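Local coordinates for 3-oxoacyl-[acyl-carrier-protein] synthase, mitochondrial (Arabidopsis thaliana, PDB 2IX4), which catalyses the condensation reactions of mitochondrial fatty acid synthesis, extending an acyl chain by two carbons taken from malonyl-ACP, at residues A[206-211]-A[248-253]; A[11-16]-A[61-66]; A[157-162]-A[172-177]. All coordinates share one frame; numbering follows the deposited sequence.

Interaction 1 (A[206-211]-A[248-253]); sequences TESSID and IGEGSG
The carboxylate of Glu-250 lies with one face over the methyl end of Ile-210, whose CD1 sits 4.1 Å from Glu-250 CD, while at its rim Glu-250 OE1 comes within 3.1 Å of Ser-208 OG. Hydrogen bonds to this buried group come from other parts of the chain: Tyr-91 OH to OE1 and the backbone N of Val-65 to OE2. CG of Glu-250 stands between the backbone N and the carbonyl carbon (chi1 60°), and the extended chain beyond it crosses Ile-210 at about a right angle, with Glu-250 CG 3.8 Å from Ile-210 CD1. Farther along, Ile-210 CG1 meets Ile-248 CG2 at 3.8 Å as the two side chains slide past each other in opposite directions.

The backbones pair antiparallel. Glu-207 and Gly-251 form a hydrogen-bonded pair: Glu-207 N donates to Gly-251 O at 2.9 Å, and Gly-251 N returns a bond to Glu-207 O. Gly-251 adopts phi 147° and psi -160°, where a CB would be jammed against the preceding carbonyl oxygen. Thr-206 and Ser-252 follow as a non-hydrogen-bonded pair, and Thr-206 CA makes a CA-H...O contact of 3.4 Å with Gly-251 O. Past the ladder the chains part, and a water accepts from Ser-209 N and donates to Gly-249 O at 2.6 Å.

The side chain of Glu-207 leads away into the hexanoic acid pocket, where OE1 and OE2 accept from the backbone N atoms of Gly-362 and Ile-124. The pairing joins strand 200-207 to strand 251-259 in the mixed sheet of the thiolase-like fold; helix 87-102 packs on Thr-206, Ser-208 and Ser-252, and Asp-211 N-caps helix 212-220.

Interaction 2 (A[11-16]-A[61-66]); sequences VTPLGR and VAAFVP
Val-11 CG2 and Val-65 CG1 each stand anti to their own backbone N (165° for Val-65), which turns the two methyl groups onto one another. They meet at 3.5 Å, tighter than usual for carbons, with the side chains crossing at about a right angle.

The next residues touch through proline rings. Pro-13 CG lies 3.6 Å from Ala-63 CB, and Pro-13 CA makes a CA-H...O contact of 3.1 Å with Phe-64 O. Pro-66 answers from the other segment: its CD rests 3.4 Å from Thr-12 O, and its CG lies 3.8 Å from Gly-15 CA. Carbon thus meets carbon or carbonyl oxygen throughout.

The partner of 61-66 is a tight hairpin. A type I turn runs from Thr-12 to Gly-15, closed by Thr-12 N to Gly-15 O and Gly-15 N to Thr-12 O bonds. Inside it Thr-12 OG1 accepts from Leu-14 N at 3.1 Å, an ST turn, and the same oxygen is hydrogen-bonded to Thr-21 OG1.

The hairpin joins strand 3-12 of the central sheet to strand 15-16, whereas 61-63 belongs to a small separate sheet with strand 32-34. Tyr-91 of helix 87-102 packs on both Val-11 and Val-65, and Phe-64, turned away from the hairpin, makes a cation-pi contact with Arg-33 of strand 32-34.

Interaction 3 (A[157-162]-A[172-177]); sequences MASGHV and NHAAVT
Ser-159 and His-173 join helix and strand within a beta-alpha-beta crossover of the thiolase-like fold: the chain leaves strand 116-122, runs through several helices, the last of them 157-166, and returns as the short, weakly bonded strand about 172-173, parallel to the first.

One hydrogen bond links the two segments. Ser-159 OG, anti to its own carbonyl carbon (chi1 -66°), donates to His-173 O at 2.6 Å, nearly along the C=O axis with a C=O...donor angle of 163°. The same hydroxyl oxygen accepts from Ile-120 N of strand 116-122, and two bonds therefore grip it between neighbouring strands. An alanine here would probably leave both His-173 O and Ile-120 N without this buried hydroxyl partner and weaken the hold of the helix on the two strands.

Further hydrogen bonds run within the chain and to the second subunit: His-173 ND1 bonds Ser-119 OG of its own chain, and NE2 bonds Asp-188 OD2 of the second subunit; Asn-172 O bonds Thr-422 OG1 of that subunit, and Ala-174 and Val-176 add backbone bonds to it. The contact thus lies at the dimer interface, with 172-177 forming part of it.

Van der Waals packing is small. The amide of Asn-172, its CG anti to the backbone N, comes up against the helix: ND2 lies 4.0 Å from Gly-160 CA, and OD1 3.4 Å from Ser-159 CB.

How the interactions relate
From the N terminus, interaction 2 comes first, closing the loop of 44 residues that holds strand 32-34 and returning 61-66 to the first hairpin. Interaction 3 then closes a short loop between helix 157-166 and strand 172-173, and interaction 1 closes the last, from 206-211 to 248-253. The three follow in series; none nests or crosses. Interactions 1 and 2 touch: Ser-252 N lies 2.9 Å from Val-11 O, and Ile-248 O 2.9 Å from Ala-63 N, both probable hydrogen bonds. Interaction 3 meets interaction 1 through Ala-158 CB and Thr-206 CG2. Together they tie the central sheet to the small two-stranded sheet 32-34/61-63 and to the dimer interface.

Interaction 1 (A[206-211]-A[248-253])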
loop_
_atom_site.group_PDB
_atom_site.type_symbol
_atom_site.label_atom_id
_atom_site.label_comp_id
_atom_site.label_asym_id
_atom_site.label_seq_id
_atom_site.Cartn_x
_atom_site.Cartn_y
_atom_site.Cartn_z
ATOM N N THR A 206 -10.208 -3.572 2.338
ATOM C CA THR A 206 -11.443 -3.115 1.720
ATOM C C THR A 206 -11.295 -3.051 0.206
ATOM O O THR A 206 -10.196 -2.848 -0.310
ATOM C CB THR A 206 -11.921 -1.753 2.291
ATOM O OG1 THR A 206 -13.166 -1.391 1.681
ATOM C CG2 THR A 206 -10.888 -0.645 2.057
ATOM N N GLU A 207 -12.404 -3.250 -0.497
ATOM C CA GLU A 207 -12.415 -3.163 -1.951
ATOM C C GLU A 207 -13.822 -2.951 -2.472
ATOM O O GLU A 207 -14.771 -3.590 -2.018
ATOM C CB GLU A 207 -11.817 -4.414 -2.594
ATOM C CG GLU A 207 -11.263 -4.177 -4.002
ATOM C CD GLU A 207 -9.861 -3.599 -3.980
ATOM O OE1 GLU A 207 -8.927 -4.340 -3.617
ATOM O OE2 GLU A 207 -9.689 -2.409 -4.324
ATOM N N SER A 208 -13.946 -2.035 -3.420
ATOM C CA SER A 208 -15.184 -1.835 -4.146
ATOM C C SER A 208 -14.813 -1.570 -5.586
ATOM O O SER A 208 -14.778 -0.425 -6.037
ATOM C CB SER A 208 -15.975 -0.670 -3.573
ATOM O OG SER A 208 -17.259 -0.629 -4.162
ATOM N N SER A 209 -14.520 -2.645 -6.301
ATOM C CA SER A 209 -13.986 -2.538 -7.644
ATOM C C SER A 209 -14.856 -3.265 -8.672
ATOM O O SER A 209 -14.345 -3.807 -9.651
ATOM C CB SER A 209 -12.544 -3.060 -7.668
ATOM O OG SER A 209 -11.790 -2.409 -8.675
ATOM N N ILE A 210 -16.172 -3.275 -8.456
ATOM C CA ILE A 210 -17.091 -3.804 -9.467
ATOM C C ILE A 210 -17.611 -2.660 -10.333
ATOM O O ILE A 210 -18.529 -1.935 -9.950
ATOM C CB ILE A 210 -18.263 -4.640 -8.878
ATOM C CG1 ILE A 210 -17.740 -5.741 -7.947
ATOM C CG2 ILE A 210 -19.097 -5.250 -10.019
ATOM C CD1 ILE A 210 -18.826 -6.499 -7.206
ATOM N N ASP A 211 -16.993 -2.510 -11.501
ATOM C CA ASP A 211 -17.311 -1.445 -12.442
ATOM C C ASP A 211 -16.789 -1.830 -13.818
ATOM O O ASP A 211 -16.016 -2.782 -13.945
ATOM C CB ASP A 211 -16.699 -0.110 -11.988
ATOM C CG ASP A 211 -15.216 -0.224 -11.660
ATOM O OD1 ASP A 211 -14.389 -0.369 -12.587
ATOM O OD2 ASP A 211 -14.876 -0.158 -10.463
ATOM N N ILE A 248 -15.337 -11.540 -9.368
ATOM C CA ILE A 248 -15.015 -10.338 -8.601
ATOM C C ILE A 248 -16.088 -10.105 -7.545
ATOM O O ILE A 248 -17.280 -10.177 -7.835
ATOM C CB ILE A 248 -14.867 -9.070 -9.499
ATOM C CG1 ILE A 248 -13.723 -9.235 -10.498
ATOM C CG2 ILE A 248 -14.586 -7.826 -8.659
ATOM C CD1 ILE A 248 -13.553 -8.058 -11.449
ATOM N N GLY A 249 -15.648 -9.859 -6.317
ATOM C CA GLY A 249 -16.545 -9.507 -5.222
ATOM C C GLY A 249 -16.125 -8.184 -4.614
ATOM O O GLY A 249 -15.132 -7.596 -5.028
ATOM N N GLU A 250 -16.880 -7.716 -3.624
ATOM C CA GLU A 250 -16.579 -6.451 -2.959
ATOM C C GLU A 250 -16.910 -6.530 -1.472
ATOM O O GLU A 250 -17.719 -7.358 -1.051
ATOM C CB GLU A 250 -17.373 -5.305 -3.602
ATOM C CG GLU A 250 -18.887 -5.497 -3.524
ATOM C CD GLU A 250 -19.680 -4.264 -3.905
ATOM O OE1 GLU A 250 -19.089 -3.168 -4.024
ATOM O OE2 GLU A 250 -20.909 -4.393 -4.083
ATOM N N GLY A 251 -16.283 -5.663 -0.686
ATOM C CA GLY A 251 -16.614 -5.541 0.734
ATOM C C GLY A 251 -15.413 -5.177 1.575
ATOM O O GLY A 251 -14.413 -4.669 1.063
ATOM N N SER A 252 -15.512 -5.443 2.871
ATOM C CA SER A 252 -14.441 -5.123 3.805
ATOM C C SER A 252 -14.444 -6.073 4.987
ATOM O O SER A 252 -15.500 -6.524 5.435
ATOM C CB SER A 252 -14.579 -3.682 4.314
ATOM O OG SER A 252 -13.497 -3.330 5.165
ATOM N N GLY A 253 -13.248 -6.367 5.482
ATOM C CA GLY A 253 -13.074 -7.082 6.735
ATOM C C GLY A 253 -12.141 -6.274 7.611
ATOM O O GLY A 253 -11.075 -5.847 7.169
HETATM O O HOH W 1 -14.067 -5.309 -5.617
#

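Interaction 2 (A[11-16]-A[61-66])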
loop_
_atom_site.group_PDB
_atom_site.type_symbol
_atom_site.label_atom_id
_atom_site.label_comp_id
_atom_site.label_asym_id
_atom_site.label_seq_id
_atom_site.Cartn_x
_atom_site.Cartn_y
_atom_site.Cartn_z
ATOM N N VAL A 11 -18.387 -6.298 6.068
ATOM C CA VAL A 11 -19.498 -6.092 5.145
ATOM C C VAL A 11 -19.144 -6.838 3.859
ATOM O O VAL A 11 -18.128 -6.550 3.224
ATOM C CB VAL A 11 -19.824 -4.573 4.924
ATOM C CG1 VAL A 11 -18.581 -3.762 4.565
ATOM C CG2 VAL A 11 -20.924 -4.383 3.888
ATOM N N THR A 12 -19.963 -7.829 3.514
ATOM C CA THR A 12 -19.641 -8.769 2.429
ATOM C C THR A 12 -20.853 -8.986 1.518
ATOM O O THR A 12 -21.950 -8.515 1.832
ATOM C CB THR A 12 -19.183 -10.150 2.986
ATOM O OG1 THR A 12 -20.296 -10.825 3.588
ATOM C CG2 THR A 12 -18.056 -10.004 4.004
ATOM N N PRO A 13 -20.663 -9.699 0.385
ATOM C CA PRO A 13 -21.803 -10.112 -0.442
ATOM C C PRO A 13 -22.794 -11.061 0.248
ATOM O O PRO A 13 -23.860 -11.338 -0.308
ATOM C CB PRO A 13 -21.133 -10.809 -1.633
ATOM C CG PRO A 13 -19.750 -10.235 -1.667
ATOM C CD PRO A 13 -19.388 -10.117 -0.229
ATOM N N LEU A 14 -22.443 -11.553 1.435
ATOM C CA LEU A 14 -23.358 -12.352 2.251
ATOM C C LEU A 14 -24.035 -11.510 3.329
ATOM O O LEU A 14 -24.732 -12.045 4.197
ATOM C CB LEU A 14 -22.630 -13.541 2.890
ATOM C CG LEU A 14 -21.934 -14.548 1.964
ATOM C CD1 LEU A 14 -21.162 -15.572 2.783
ATOM C CD2 LEU A 14 -22.931 -15.236 1.034
ATOM N N GLY A 15 -23.819 -10.196 3.278
ATOM C CA GLY A 15 -24.498 -9.269 4.181
ATOM C C GLY A 15 -23.584 -8.319 4.929
ATOM O O GLY A 15 -22.364 -8.496 4.961
ATOM N N ARG A 16 -24.188 -7.296 5.522
ATOM C CA ARG A 16 -23.466 -6.373 6.379
ATOM C C ARG A 16 -23.506 -6.909 7.803
ATOM O O ARG A 16 -24.581 -7.199 8.333
ATOM C CB ARG A 16 -24.082 -4.970 6.291
ATOM C CG ARG A 16 -23.401 -3.900 7.146
ATOM C CD ARG A 16 -24.116 -3.709 8.472
ATOM N NE ARG A 16 -25.527 -3.392 8.266
ATOM C CZ ARG A 16 -26.460 -3.429 9.211
ATOM N NH1 ARG A 16 -26.147 -3.764 10.458
ATOM N NH2 ARG A 16 -27.711 -3.124 8.907
ATOM N N VAL A 61 -20.806 -11.839 -14.173
ATOM C CA VAL A 61 -21.193 -12.251 -12.818
ATOM C C VAL A 61 -20.314 -11.540 -11.794
ATOM O O VAL A 61 -19.150 -11.237 -12.069
ATOM C CB VAL A 61 -21.121 -13.804 -12.608
ATOM C CG1 VAL A 61 -22.149 -14.528 -13.478
ATOM C CG2 VAL A 61 -19.710 -14.349 -12.874
ATOM N N ALA A 62 -20.878 -11.259 -10.620
ATOM C CA ALA A 62 -20.135 -10.607 -9.544
ATOM C C ALA A 62 -20.844 -10.798 -8.208
ATOM O O ALA A 62 -22.030 -11.132 -8.172
ATOM C CB ALA A 62 -19.936 -9.116 -9.847
ATOM N N ALA A 63 -20.109 -10.590 -7.118
ATOM C CA ALA A 63 -20.663 -10.724 -5.775
ATOM C C ALA A 63 -20.775 -9.360 -5.113
ATOM O O ALA A 63 -19.767 -8.709 -4.850
ATOM C CB ALA A 63 -19.804 -11.647 -4.950
ATOM N N PHE A 64 -22.009 -8.948 -4.829
ATOM C CA PHE A 64 -22.305 -7.582 -4.405
ATOM C C PHE A 64 -22.688 -7.473 -2.936
ATOM O O PHE A 64 -23.434 -8.302 -2.415
ATOM C CB PHE A 64 -23.466 -7.008 -5.230
ATOM C CG PHE A 64 -23.156 -6.827 -6.690
ATOM C CD1 PHE A 64 -23.405 -7.852 -7.598
ATOM C CD2 PHE A 64 -22.641 -5.625 -7.159
ATOM C CE1 PHE A 64 -23.130 -7.689 -8.955
ATOM C CE2 PHE A 64 -22.366 -5.450 -8.512
ATOM C CZ PHE A 64 -22.608 -6.490 -9.411
ATOM N N VAL A 65 -22.197 -6.424 -2.286
ATOM C CA VAL A 65 -22.688 -6.039 -0.967
ATOM C C VAL A 65 -24.149 -5.592 -1.103
ATOM O O VAL A 65 -24.457 -4.760 -1.957
ATOM C CB VAL A 65 -21.837 -4.889 -0.372
ATOM C CG1 VAL A 65 -22.545 -4.241 0.818
ATOM C CG2 VAL A 65 -20.449 -5.391 0.015
ATOM N N PRO A 66 -25.054 -6.156 -0.276
ATOM C CA PRO A 66 -26.441 -5.690 -0.279
ATOM C C PRO A 66 -26.603 -4.327 0.400
ATOM O O PRO A 66 -26.231 -4.161 1.568
ATOM C CB PRO A 66 -27.185 -6.780 0.501
ATOM C CG PRO A 66 -26.169 -7.361 1.400
ATOM C CD PRO A 66 -24.845 -7.257 0.685
#

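Interaction 3 (A[157-162]-A[172-177])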
loop_
_atom_site.group_PDB
_atom_site.type_symbol
_atom_site.label_atom_id
_atom_site.label_comp_id
_atom_site.label_asym_id
_atom_site.label_seq_id
_atom_site.Cartn_x
_atom_site.Cartn_y
_atom_site.Cartn_z
ATOM N N MET A 157 -6.586 5.803 2.086
ATOM C CA MET A 157 -7.538 6.727 2.703
ATOM C C MET A 157 -8.550 6.103 3.667
ATOM O O MET A 157 -9.138 6.815 4.487
ATOM C CB MET A 157 -8.221 7.603 1.648
ATOM C CG MET A 157 -7.296 8.671 1.054
ATOM S SD MET A 157 -6.510 9.771 2.262
ATOM C CE MET A 157 -7.926 10.690 2.861
ATOM N N ALA A 158 -8.758 4.791 3.571
ATOM C CA ALA A 158 -9.629 4.096 4.523
ATOM C C ALA A 158 -9.083 4.215 5.950
ATOM O O ALA A 158 -9.835 4.501 6.884
ATOM C CB ALA A 158 -9.824 2.637 4.126
ATOM N N SER A 159 -7.772 4.017 6.102
ATOM C CA SER A 159 -7.075 4.244 7.373
ATOM C C SER A 159 -7.219 5.678 7.865
ATOM O O SER A 159 -7.429 5.908 9.057
ATOM C CB SER A 159 -5.587 3.910 7.248
ATOM O OG SER A 159 -5.393 2.531 7.030
ATOM N N GLY A 160 -7.093 6.635 6.943
ATOM C CA GLY A 160 -7.238 8.052 7.256
ATOM C C GLY A 160 -8.604 8.389 7.825
ATOM O O GLY A 160 -8.705 9.067 8.850
ATOM N N HIS A 161 -9.655 7.902 7.166
ATOM C CA HIS A 161 -11.032 8.179 7.589
ATOM C C HIS A 161 -11.408 7.490 8.899
ATOM O O HIS A 161 -12.149 8.054 9.704
ATOM C CB HIS A 161 -12.016 7.803 6.484
ATOM C CG HIS A 161 -12.026 8.765 5.340
ATOM N ND1 HIS A 161 -12.983 9.747 5.204
ATOM C CD2 HIS A 161 -11.191 8.905 4.284
ATOM C CE1 HIS A 161 -12.742 10.444 4.109
ATOM N NE2 HIS A 161 -11.659 9.955 3.533
ATOM N N VAL A 162 -10.905 6.275 9.103
ATOM C CA VAL A 162 -11.125 5.544 10.354
ATOM C C VAL A 162 -10.435 6.251 11.529
ATOM O O VAL A 162 -11.072 6.524 12.549
ATOM C CB VAL A 162 -10.699 4.046 10.244
ATOM C CG1 VAL A 162 -10.772 3.342 11.601
ATOM C CG2 VAL A 162 -11.579 3.316 9.231
ATOM N N ASN A 172 -0.665 5.227 11.456
ATOM C CA ASN A 172 -1.658 5.362 10.395
ATOM C C ASN A 172 -1.022 4.770 9.142
ATOM O O ASN A 172 -0.136 5.379 8.540
ATOM C CB ASN A 172 -2.021 6.845 10.209
ATOM C CG ASN A 172 -3.072 7.087 9.124
ATOM O OD1 ASN A 172 -3.291 6.262 8.239
ATOM N ND2 ASN A 172 -3.713 8.249 9.185
ATOM N N HIS A 173 -1.485 3.582 8.761
ATOM C CA HIS A 173 -0.743 2.704 7.856
ATOM C C HIS A 173 -1.660 2.021 6.836
ATOM O O HIS A 173 -2.880 1.959 7.010
ATOM C CB HIS A 173 0.006 1.663 8.702
ATOM C CG HIS A 173 0.893 0.743 7.918
ATOM N ND1 HIS A 173 0.545 -0.561 7.633
ATOM C CD2 HIS A 173 2.126 0.927 7.391
ATOM C CE1 HIS A 173 1.521 -1.136 6.951
ATOM N NE2 HIS A 173 2.491 -0.256 6.791
ATOM N N ALA A 174 -1.063 1.537 5.754
ATOM C CA ALA A 174 -1.747 0.646 4.836
ATOM C C ALA A 174 -0.701 -0.164 4.107
ATOM O O ALA A 174 0.282 0.386 3.610
ATOM C CB ALA A 174 -2.609 1.425 3.851
ATOM N N ALA A 175 -0.896 -1.477 4.085
ATOM C CA ALA A 175 -0.116 -2.347 3.222
ATOM C C ALA A 175 -0.969 -2.610 1.995
ATOM O O ALA A 175 -2.160 -2.886 2.117
ATOM C CB ALA A 175 0.222 -3.641 3.930
ATOM N N VAL A 176 -0.376 -2.486 0.814
ATOM C CA VAL A 176 -1.104 -2.757 -0.421
ATOM C C VAL A 176 -0.309 -3.744 -1.254
ATOM O O VAL A 176 0.778 -3.434 -1.739
ATOM C CB VAL A 176 -1.428 -1.471 -1.221
ATOM C CG1 VAL A 176 -2.201 -1.815 -2.482
ATOM C CG2 VAL A 176 -2.242 -0.503 -0.367
ATOM N N THR A 177 -0.863 -4.945 -1.387
ATOM C CA THR A 177 -0.165 -6.082 -1.974
ATOM C C THR A 177 -1.132 -6.887 -2.839
ATOM O O THR A 177 -1.163 -8.120 -2.771
ATOM C CB THR A 177 0.430 -6.994 -0.876
ATOM O OG1 THR A 177 -0.565 -7.240 0.124
ATOM C CG2 THR A 177 1.640 -6.344 -0.212
#